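Local coordinates for MHC class I protein (PDB 6LUP) that probably presents peptides to T cells at the cell surface, as an MHC class I heavy chain of the nurse shark would, at residues Gly109-Ala114 against Met128-Pro133; Asp119-Asp124 against Glu138-Lys143. All coordinates share one frame; numbering follows the deposited sequence.

Contact 1: residues Gly109-Ala114 against Met128-Pro133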
loop_
_atom_site.group_PDB
_atom_site.type_symbol
_atom_site.label_atom_id
_atom_site.label_comp_id
_atom_site.label_asym_id
_atom_site.label_seq_id
_atom_site.Cartn_x
_atom_site.Cartn_y
_atom_site.Cartn_z
ATOM N N GLY A 109 -18.031 7.106 0.531
ATOM C CA GLY A 109 -16.937 8.059 0.501
ATOM C C GLY A 109 -16.424 8.290 1.903
ATOM O O GLY A 109 -17.126 8.026 2.878
ATOM N N PHE A 110 -15.192 8.780 2.002
ATOM C CA PHE A 110 -14.544 8.984 3.289
ATOM C C PHE A 110 -13.461 10.041 3.199
ATOM O O PHE A 110 -12.838 10.221 2.153
ATOM C CB PHE A 110 -13.933 7.673 3.805
ATOM C CG PHE A 110 -12.775 7.170 2.977
ATOM C CD1 PHE A 110 -12.994 6.341 1.875
ATOM C CD2 PHE A 110 -11.461 7.524 3.297
ATOM C CE1 PHE A 110 -11.929 5.881 1.114
ATOM C CE2 PHE A 110 -10.394 7.068 2.534
ATOM C CZ PHE A 110 -10.628 6.246 1.442
ATOM N N VAL A 111 -13.247 10.733 4.311
ATOM C CA VAL A 111 -12.078 11.580 4.492
ATOM C C VAL A 111 -11.655 11.463 5.958
ATOM O O VAL A 111 -12.435 11.749 6.867
ATOM C CB VAL A 111 -12.296 13.044 4.013
ATOM C CG1 VAL A 111 -13.520 13.681 4.653
ATOM C CG2 VAL A 111 -11.054 13.891 4.249
ATOM N N GLN A 112 -10.424 10.999 6.163
ATOM C CA GLN A 112 -9.898 10.702 7.492
ATOM C C GLN A 112 -8.534 11.347 7.663
ATOM O O GLN A 112 -7.680 11.255 6.780
ATOM C CB GLN A 112 -9.769 9.191 7.694
ATOM C CG GLN A 112 -11.082 8.429 7.681
ATOM C CD GLN A 112 -10.904 6.957 7.361
ATOM O OE1 GLN A 112 -11.636 6.398 6.544
ATOM N NE2 GLN A 112 -9.922 6.318 7.997
ATOM N N HIS A 113 -8.339 11.995 8.806
ATOM C CA HIS A 113 -7.077 12.648 9.123
ATOM C C HIS A 113 -6.435 11.987 10.338
ATOM O O HIS A 113 -7.133 11.536 11.256
ATOM C CB HIS A 113 -7.293 14.132 9.414
ATOM C CG HIS A 113 -7.971 14.884 8.313
ATOM N ND1 HIS A 113 -7.406 15.989 7.713
ATOM C CD2 HIS A 113 -9.175 14.708 7.715
ATOM C CE1 HIS A 113 -8.230 16.456 6.789
ATOM N NE2 HIS A 113 -9.309 15.696 6.771
ATOM N N ALA A 114 -5.106 11.928 10.338
ATOM C CA ALA A 114 -4.367 11.370 11.463
ATOM C C ALA A 114 -3.142 12.187 11.825
ATOM O O ALA A 114 -2.435 12.707 10.957
ATOM C CB ALA A 114 -3.965 9.935 11.193
ATOM N N MET A 128 -23.296 14.724 8.291
ATOM C CA MET A 128 -22.534 15.911 7.870
ATOM C C MET A 128 -21.906 16.655 9.048
ATOM O O MET A 128 -22.000 17.881 9.160
ATOM C CB MET A 128 -23.358 16.839 6.968
ATOM C CG MET A 128 -23.428 16.382 5.517
ATOM S SD MET A 128 -21.821 15.957 4.801
ATOM C CE MET A 128 -20.954 17.521 4.905
ATOM N N VAL A 129 -21.256 15.886 9.915
ATOM C CA VAL A 129 -20.573 16.412 11.091
ATOM C C VAL A 129 -19.192 15.756 11.193
ATOM O O VAL A 129 -19.005 14.611 10.769
ATOM C CB VAL A 129 -21.429 16.206 12.376
ATOM C CG1 VAL A 129 -21.428 14.748 12.830
ATOM C CG2 VAL A 129 -20.976 17.122 13.500
ATOM N N TRP A 130 -18.223 16.492 11.728
ATOM C CA TRP A 130 -16.877 15.961 11.926
ATOM C C TRP A 130 -16.751 15.289 13.286
ATOM O O TRP A 130 -17.254 15.799 14.288
ATOM C CB TRP A 130 -15.833 17.068 11.786
ATOM C CG TRP A 130 -15.773 17.647 10.407
ATOM C CD1 TRP A 130 -16.492 18.704 9.934
ATOM C CD2 TRP A 130 -14.951 17.198 9.318
ATOM N NE1 TRP A 130 -16.169 18.947 8.619
ATOM C CE2 TRP A 130 -15.228 18.038 8.215
ATOM C CE3 TRP A 130 -14.006 16.174 9.168
ATOM C CZ2 TRP A 130 -14.594 17.882 6.976
ATOM C CZ3 TRP A 130 -13.376 16.020 7.933
ATOM C CH2 TRP A 130 -13.674 16.871 6.856
ATOM N N VAL A 131 -16.084 14.139 13.312
ATOM C CA VAL A 131 -15.876 13.400 14.557
ATOM C C VAL A 131 -14.396 13.341 14.937
ATOM O O VAL A 131 -13.523 13.217 14.075
ATOM C CB VAL A 131 -16.518 11.985 14.521
ATOM C CG1 VAL A 131 -17.987 12.070 14.127
ATOM C CG2 VAL A 131 -15.779 11.058 13.574
ATOM N N THR A 132 -14.126 13.463 16.232
ATOM C CA THR A 132 -12.766 13.416 16.760
ATOM C C THR A 132 -12.736 12.673 18.098
ATOM O O THR A 132 -13.480 13.020 19.020
ATOM C CB THR A 132 -12.147 14.827 16.906
ATOM O OG1 THR A 132 -10.871 14.734 17.552
ATOM C CG2 THR A 132 -13.057 15.761 17.713
ATOM N N PRO A 133 -11.889 11.633 18.205
ATOM C CA PRO A 133 -11.793 10.886 19.460
ATOM C C PRO A 133 -10.842 11.524 20.483
ATOM O O PRO A 133 -10.667 10.982 21.573
ATOM C CB PRO A 133 -11.257 9.528 19.006
ATOM C CG PRO A 133 -10.433 9.841 17.806
ATOM C CD PRO A 133 -11.064 11.033 17.139
#
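W130 reaches back under the helices to meet V111 and H113, which sit two strands away in the floor of the class I peptide-binding platform. Strand 118-124 runs between the two segments, and the closest CA atoms across them, those of H113 and T132, are 9.6 Å apart. No backbone pairing is possible at that range, so the side chains make the whole contact.

The indole does most of the bridging. Its CG lies anti to the carbonyl carbon and beside the backbone N (chi1 -65°), and chi2 of 90° turns the ring so that the six-membered part leads toward strand 108-115. There CG1 of V111 packs 3.9 Å from CH2 of W130, with CZ3 of the same ring almost as close, the two side chains crossing at about a right angle. The methyl meets the ring obliquely. H113 comes in beside it, its NE2 4.2 Å from CZ3 of W130, again at a slant and without a hydrogen bond.

Polar atoms of both rings are used elsewhere: W130 NE1 bonds to OD1 of N151 in helix 148-172, while H113 ND1 bonds to the hydroxyl of Y92 in the neighbouring strand. W144 meets both rings edge-to-face, and L123 of the intervening strand touches both V111 and W130.

The chemistry is thus van der Waals contact between apolar carbon and aromatic rings, with the bonds to N151 and Y92 probably limiting how far either ring can turn.

Contact 2: residues Asp119-Asp124 against Glu138-Lys143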
loop_
_atom_site.group_PDB
_atom_site.type_symbol
_atom_site.label_atom_id
_atom_site.label_comp_id
_atom_site.label_asym_id
_atom_site.label_seq_id
_atom_site.Cartn_x
_atom_site.Cartn_y
_atom_site.Cartn_z
ATOM N N ASP A 119 -5.887 8.357 15.003
ATOM C CA ASP A 119 -7.099 9.076 14.607
ATOM C C ASP A 119 -7.097 10.506 15.117
ATOM O O ASP A 119 -6.922 10.751 16.308
ATOM C CB ASP A 119 -8.347 8.353 15.114
ATOM C CG ASP A 119 -8.699 7.131 14.287
ATOM O OD1 ASP A 119 -7.855 6.659 13.495
ATOM O OD2 ASP A 119 -9.833 6.638 14.435
ATOM N N PHE A 120 -7.270 11.451 14.204
ATOM C CA PHE A 120 -7.341 12.848 14.585
ATOM C C PHE A 120 -8.750 13.384 14.374
ATOM O O PHE A 120 -9.403 13.806 15.327
ATOM C CB PHE A 120 -6.301 13.673 13.824
ATOM C CG PHE A 120 -6.458 15.156 13.997
ATOM C CD1 PHE A 120 -6.414 15.738 15.263
ATOM C CD2 PHE A 120 -6.640 15.978 12.888
ATOM C CE1 PHE A 120 -6.560 17.106 15.421
ATOM C CE2 PHE A 120 -6.784 17.348 13.039
ATOM C CZ PHE A 120 -6.745 17.913 14.307
ATOM N N ILE A 121 -9.217 13.348 13.129
ATOM C CA ILE A 121 -10.539 13.850 12.780
ATOM C C ILE A 121 -11.016 13.180 11.489
ATOM O O ILE A 121 -10.206 12.814 10.635
ATOM C CB ILE A 121 -10.535 15.399 12.672
ATOM C CG1 ILE A 121 -11.948 15.971 12.838
ATOM C CG2 ILE A 121 -9.861 15.876 11.388
ATOM C CD1 ILE A 121 -11.987 17.471 13.051
ATOM N N SER A 122 -12.326 12.994 11.363
ATOM C CA SER A 122 -12.909 12.423 10.148
ATOM C C SER A 122 -14.353 12.881 9.968
ATOM O O SER A 122 -14.987 13.329 10.925
ATOM C CB SER A 122 -12.816 10.891 10.154
ATOM O OG SER A 122 -13.441 10.333 11.295
ATOM N N LEU A 123 -14.870 12.772 8.746
ATOM C CA LEU A 123 -16.219 13.244 8.455
ATOM C C LEU A 123 -17.269 12.140 8.439
ATOM O O LEU A 123 -17.125 11.144 7.729
ATOM C CB LEU A 123 -16.254 14.010 7.125
ATOM C CG LEU A 123 -17.626 14.341 6.514
ATOM C CD1 LEU A 123 -18.337 15.447 7.284
ATOM C CD2 LEU A 123 -17.498 14.716 5.046
ATOM N N ASP A 124 -18.327 12.333 9.222
ATOM C CA ASP A 124 -19.545 11.554 9.065
ATOM C C ASP A 124 -20.344 12.199 7.938
ATOM O O ASP A 124 -20.900 13.283 8.103
ATOM C CB ASP A 124 -20.355 11.532 10.366
ATOM C CG ASP A 124 -21.584 10.631 10.287
ATOM O OD1 ASP A 124 -22.198 10.512 9.201
ATOM O OD2 ASP A 124 -21.947 10.044 11.330
ATOM N N GLU A 138 -10.969 18.797 19.048
ATOM C CA GLU A 138 -12.229 19.469 19.377
ATOM C C GLU A 138 -12.308 20.897 18.854
ATOM O O GLU A 138 -13.351 21.324 18.356
ATOM C CB GLU A 138 -12.472 19.446 20.887
ATOM C CG GLU A 138 -12.834 18.071 21.428
ATOM C CD GLU A 138 -13.025 18.052 22.934
ATOM O OE1 GLU A 138 -13.233 19.131 23.536
ATOM O OE2 GLU A 138 -12.969 16.945 23.516
ATOM N N ILE A 139 -11.202 21.626 18.959
ATOM C CA ILE A 139 -11.153 23.011 18.496
ATOM C C ILE A 139 -11.235 23.113 16.963
ATOM O O ILE A 139 -11.768 24.092 16.429
ATOM C CB ILE A 139 -9.937 23.775 19.089
ATOM C CG1 ILE A 139 -9.981 25.267 18.728
ATOM C CG2 ILE A 139 -8.618 23.141 18.678
ATOM C CD1 ILE A 139 -11.043 26.056 19.470
ATOM N N THR A 140 -10.730 22.094 16.269
ATOM C CA THR A 140 -10.848 22.001 14.812
ATOM C C THR A 140 -12.265 21.577 14.405
ATOM O O THR A 140 -12.834 22.126 13.456
ATOM C CB THR A 140 -9.792 21.037 14.223
ATOM O OG1 THR A 140 -8.482 21.578 14.430
ATOM C CG2 THR A 140 -10.002 20.829 12.728
ATOM N N LYS A 141 -12.822 20.611 15.135
ATOM C CA LYS A 141 -14.181 20.120 14.895
ATOM C C LYS A 141 -15.210 21.245 14.979
ATOM O O LYS A 141 -16.119 21.330 14.148
ATOM C CB LYS A 141 -14.536 19.001 15.883
ATOM C CG LYS A 141 -15.993 18.571 15.840
ATOM C CD LYS A 141 -16.334 17.578 16.938
ATOM C CE LYS A 141 -17.832 17.539 17.205
ATOM N NZ LYS A 141 -18.643 17.258 15.989
ATOM N N ASN A 142 -15.055 22.107 15.979
ATOM C CA ASN A 142 -15.972 23.222 16.176
ATOM C C ASN A 142 -15.904 24.236 15.041
ATOM O O ASN A 142 -16.927 24.808 14.658
ATOM C CB ASN A 142 -15.734 23.894 17.531
ATOM C CG ASN A 142 -16.164 23.027 18.706
ATOM O OD1 ASN A 142 -15.873 23.348 19.857
ATOM N ND2 ASN A 142 -16.861 21.927 18.422
ATOM N N LYS A 143 -14.704 24.446 14.503
ATOM C CA LYS A 143 -14.515 25.323 13.350
ATOM C C LYS A 143 -15.086 24.695 12.082
ATOM O O LYS A 143 -15.782 25.356 11.310
ATOM C CB LYS A 143 -13.033 25.643 13.149
ATOM C CG LYS A 143 -12.439 26.539 14.223
ATOM C CD LYS A 143 -10.919 26.555 14.172
ATOM C CE LYS A 143 -10.402 27.506 13.107
ATOM N NZ LYS A 143 -8.924 27.667 13.209
#
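I121 rises from the sheet of the MHC class I platform into the underside of helix 135-146, the short helical piece that precedes helix 148-172 along one wall of the peptide groove. Strand 119-124 and helix 138-143 run nearly parallel, with 16° between their directions and 9.1 Å between their axes. F120 and I121 both face H113 in a classic beta bulge, and both side chains take part in the contact.

The apolar share belongs to I121. Its CG1 is anti to the backbone N (chi1 -158°) and chi2 is also extended, which carries CD1 up between two successive helix residues. That methyl lies 3.9 Å from CG2 of T140 and just as near to the backbone N of K141; the CB of K141 closes in at 4.1 Å from CD1. The rest of the lysine turns away, its NZ hydrogen-bonded to the carbonyl O of W130 and in a salt bridge with D145.

An aromatic edge makes the second kind of contact. CZ of F120 stands 4.1 Å from OG1 of T140, with the oxygen near the plane of the ring and the two side chains crossing at about a right angle. The other neighbours of F120 include L79 and R82 of helix 55-82, and an apolar side chain of the bound peptide packs on it.

Polar interactions lead out of the contact into the groove. Outside the two segments, NZ of K143 makes a salt bridge to the bound peptide's backbone, consistent with the end of the groove that takes the peptide C terminus in class I molecules. The hydroxyl OG1 of T140 is held twice by hydrogen bonds, to NH1 of R82 and to the peptide backbone.

Overall arrangement
The two contacts have centres about 6 Å apart and share one end of the platform. Segment 119-124 of contact 2 is the strand lying between the two segments of contact 1, and along the chain the segments of the two contacts alternate. One tie is in the sheet: H113 N and I121 O are 2.7 Å apart, a probable hydrogen bond. Another joins sheet edge to helix, K141 NZ lying 2.6 Å from W130 O, also probably hydrogen-bonded. Contact 2 reaches the bound peptide directly, through F120, T140 and K143. On the strands, Q112 and D119 instead meet the second protein chain, presumably beta-2-microglobulin.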